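Local coordinates for protein TRAP dicarboxylate transporter-DctP subunit (Desulfovibrio salexigens, PDB 4N6D) that probably captures a small organic acid in the periplasm as the solute-binding subunit of a TRAP transporter, at residues 48-51 with 52-56. Sequence-based numbering, arbitrary orientation.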
ATOM      1  N   MET A  48     -10.843   8.312  -1.103  1.00  8.37           N
ATOM      2  CA  MET A  48     -12.259   8.039  -1.383  1.00  7.98           C
ATOM      3  C   MET A  48     -13.059   9.363  -1.465  1.00 11.64           C
ATOM      4  O   MET A  48     -13.857   9.600  -2.390  1.00 10.62           O
ATOM      5  CB  MET A  48     -12.832   7.107  -0.324  1.00  8.60           C
ATOM      6  CG  MET A  48     -14.352   7.066  -0.252  1.00  7.02           C
ATOM      7  SD  MET A  48     -14.953   6.073   1.139  1.00 10.02           S
ATOM      8  CE  MET A  48     -14.426   7.072   2.552  1.00 10.89           C
ATOM      9  N   GLU A  49     -12.827  10.255  -0.513  1.00  9.99           N
ATOM     10  CA  GLU A  49     -13.561  11.526  -0.509  1.00  8.45           C
ATOM     11  C   GLU A  49     -13.222  12.371  -1.722  1.00 10.49           C
ATOM     12  O   GLU A  49     -14.087  13.035  -2.272  1.00 10.31           O
ATOM     13  CB  GLU A  49     -13.298  12.344   0.759  1.00  9.96           C
ATOM     14  CG  GLU A  49     -13.739  11.660   2.040  1.00 11.34           C
ATOM     15  CD  GLU A  49     -15.237  11.416   2.103  1.00 14.86           C
ATOM     16  OE1 GLU A  49     -15.995  12.151   1.441  1.00 13.05           O
ATOM     17  OE2 GLU A  49     -15.650  10.476   2.806  1.00 13.21           O
ATOM     18  N   ARG A  50     -11.954  12.376  -2.127  1.00 10.02           N
ATOM     19  CA  ARG A  50     -11.556  13.147  -3.312  1.00 11.16           C
ATOM     20  C   ARG A  50     -12.187  12.560  -4.578  1.00 10.93           C
ATOM     21  O   ARG A  50     -12.653  13.291  -5.462  1.00 11.54           O
ATOM     22  CB  ARG A  50     -10.037  13.195  -3.424  1.00 14.62           C
ATOM     23  CG  ARG A  50      -9.529  14.143  -4.523  1.00 18.90           C
ATOM     24  CD  ARG A  50      -9.159  13.380  -5.758  1.00 18.80           C
ATOM     25  NE  ARG A  50      -8.797  14.302  -6.835  1.00 18.07           N
ATOM     26  CZ  ARG A  50      -8.494  13.916  -8.071  1.00 22.41           C
ATOM     27  NH1 ARG A  50      -8.476  12.625  -8.381  1.00 13.78           N
ATOM     28  NH2 ARG A  50      -8.187  14.834  -8.992  1.00 25.57           N
ATOM     29  N   TRP A  51     -12.247  11.237  -4.634  1.00 10.75           N
ATOM     30  CA  TRP A  51     -12.862  10.556  -5.759  1.00  9.87           C
ATOM     31  C   TRP A  51     -14.338  10.935  -5.844  1.00 10.82           C
ATOM     32  O   TRP A  51     -14.835  11.256  -6.919  1.00  9.18           O
ATOM     33  CB  TRP A  51     -12.692   9.059  -5.590  1.00  7.87           C
ATOM     34  CG  TRP A  51     -13.171   8.226  -6.750  1.00  7.26           C
ATOM     35  CD1 TRP A  51     -12.436   7.859  -7.841  1.00  8.96           C
ATOM     36  CD2 TRP A  51     -14.454   7.618  -6.907  1.00  6.84           C
ATOM     37  NE1 TRP A  51     -13.194   7.082  -8.688  1.00 10.38           N
ATOM     38  CE2 TRP A  51     -14.437   6.915  -8.134  1.00  8.96           C
ATOM     39  CE3 TRP A  51     -15.630   7.610  -6.141  1.00  8.10           C
ATOM     40  CZ2 TRP A  51     -15.529   6.195  -8.599  1.00  7.39           C
ATOM     41  CZ3 TRP A  51     -16.728   6.898  -6.619  1.00  7.43           C
ATOM     42  CH2 TRP A  51     -16.668   6.214  -7.834  1.00  9.05           C
ATOM     43  N   LYS A  52     -15.036  10.906  -4.710  1.00 10.23           N
ATOM     44  CA  LYS A  52     -16.413  11.366  -4.638  1.00 11.34           C
ATOM     45  C   LYS A  52     -16.569  12.776  -5.203  1.00 12.61           C
ATOM     46  O   LYS A  52     -17.470  13.073  -6.010  1.00 12.78           O
ATOM     47  CB  LYS A  52     -16.889  11.348  -3.178  1.00 10.58           C
ATOM     48  CG  LYS A  52     -18.128  12.217  -2.922  1.00  9.06           C
ATOM     49  CD  LYS A  52     -18.713  12.012  -1.532  1.00 10.84           C
ATOM     50  CE  LYS A  52     -19.856  13.001  -1.272  1.00 14.20           C
ATOM     51  NZ  LYS A  52     -20.632  12.678  -0.035  1.00 17.77           N
ATOM     52  N   GLN A  53     -15.694  13.668  -4.758  1.00  9.51           N
ATOM     53  CA  GLN A  53     -15.776  15.066  -5.181  1.00 13.30           C
ATOM     54  C   GLN A  53     -15.698  15.155  -6.705  1.00 12.51           C
ATOM     55  O   GLN A  53     -16.472  15.860  -7.333  1.00 15.55           O
ATOM     56  CB  GLN A  53     -14.641  15.875  -4.560  1.00 18.47           C
ATOM     57  CG  GLN A  53     -14.786  16.085  -3.053  1.00 28.15           C
ATOM     58  CD  GLN A  53     -13.486  16.517  -2.389  1.00 42.99           C
ATOM     59  OE1 GLN A  53     -12.551  16.992  -3.048  1.00 45.69           O
ATOM     60  NE2 GLN A  53     -13.420  16.349  -1.073  1.00 49.01           N
ATOM     61  N   GLU A  54     -14.750  14.435  -7.291  1.00 13.55           N
ATOM     62  CA  GLU A  54     -14.547  14.511  -8.733  1.00 13.48           C
ATOM     63  C   GLU A  54     -15.674  13.839  -9.506  1.00 10.50           C
ATOM     64  O   GLU A  54     -16.092  14.320 -10.535  1.00 11.48           O
ATOM     65  CB  GLU A  54     -13.200  13.901  -9.118  1.00 16.02           C
ATOM     66  CG  GLU A  54     -12.014  14.825  -8.865  1.00 23.14           C
ATOM     67  CD  GLU A  54     -12.226  16.260  -9.400  1.00 28.14           C
ATOM     68  OE1 GLU A  54     -12.534  16.466 -10.609  1.00 30.68           O
ATOM     69  OE2 GLU A  54     -12.117  17.192  -8.590  1.00 31.88           O
ATOM     70  N   VAL A  55     -16.203  12.743  -8.972  1.00  9.58           N
ATOM     71  CA  VAL A  55     -17.315  12.065  -9.639  1.00  9.13           C
ATOM     72  C   VAL A  55     -18.585  12.934  -9.649  1.00  9.86           C
ATOM     73  O   VAL A  55     -19.247  13.054 -10.664  1.00  9.89           O
ATOM     74  CB  VAL A  55     -17.604  10.704  -8.993  1.00  9.19           C
ATOM     75  CG1 VAL A  55     -18.952  10.164  -9.422  1.00  8.22           C
ATOM     76  CG2 VAL A  55     -16.491   9.728  -9.342  1.00 10.10           C
ATOM     77  N   GLU A  56     -18.917  13.551  -8.520  1.00 11.15           N
ATOM     78  CA  GLU A  56     -20.098  14.381  -8.452  1.00 10.05           C
ATOM     79  C   GLU A  56     -19.951  15.591  -9.355  1.00 11.00           C
ATOM     80  O   GLU A  56     -20.914  16.005 -10.002  1.00 14.08           O
ATOM     81  CB  GLU A  56     -20.392  14.791  -6.990  1.00 12.10           C
ATOM     82  CG  GLU A  56     -20.663  13.573  -6.120  1.00  9.43           C
ATOM     83  CD  GLU A  56     -21.179  13.891  -4.713  1.00 15.65           C
ATOM     84  OE1 GLU A  56     -20.992  15.031  -4.230  1.00 14.50           O
ATOM     85  OE2 GLU A  56     -21.797  12.984  -4.097  1.00 13.99           O
TER
HETATM   86  O   HOH W   1     -18.659  12.455   2.181  1.00 17.71           O
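Val55 sets one methyl, CG2, squarely over a face of the Trp51 indole, one helical turn earlier. CG2 stands 3.6 Å from the centroid of the six-membered ring and only 6° off the ring normal, a CH-pi contact. With CG anti to the backbone N (chi1 -175°) and the ring turned by a chi2 of 89°, the indole presents a face to CG2. Both side chains are buried against helix 249-285, where each touches Leu255, and the indole also meets the ring of Tyr34.

The backbone beneath follows regular alpha-helical i to i+4 bonding: Lys52 N donates to Met48 O at 2.9 Å, and Gln53, Glu54 and Val55 N bond in the same way to Glu49, Arg50 and Trp51 O. These turns belong to helix 43-58, the crossover of a beta-alpha-beta unit between the parallel strands 30-35 and 63-68, in a fold of the periplasmic binding protein type.

Between residues 48-51 and 52-56 the charged groups do not touch directly. Arg50 lays its guanidinium across the aliphatic part of Glu54, with CZ 3.7 Å from Glu54 CG, which sits over the centre of the plane. The charges do not pair: Arg50 NH2 and Glu54 OE2 remain 4.6 Å apart, while Glu54 OE1 forms a salt bridge with Arg58 NE, and Arg50 NH1 is hydrogen-bonded with Gln262 OE1 and the guanidinium makes a cation-pi contact with Trp265.

Glu49 and Lys52 run side by side and are bridged by a water, which donates to Glu49 OE1 (2.8 Å) and accepts from Lys52 NZ (3.0 Å). Each polar end is also hydrogen-bonded to strand 63-68, Glu49 OE2 with Thr67 OG1 and Lys52 NZ with Val65 O.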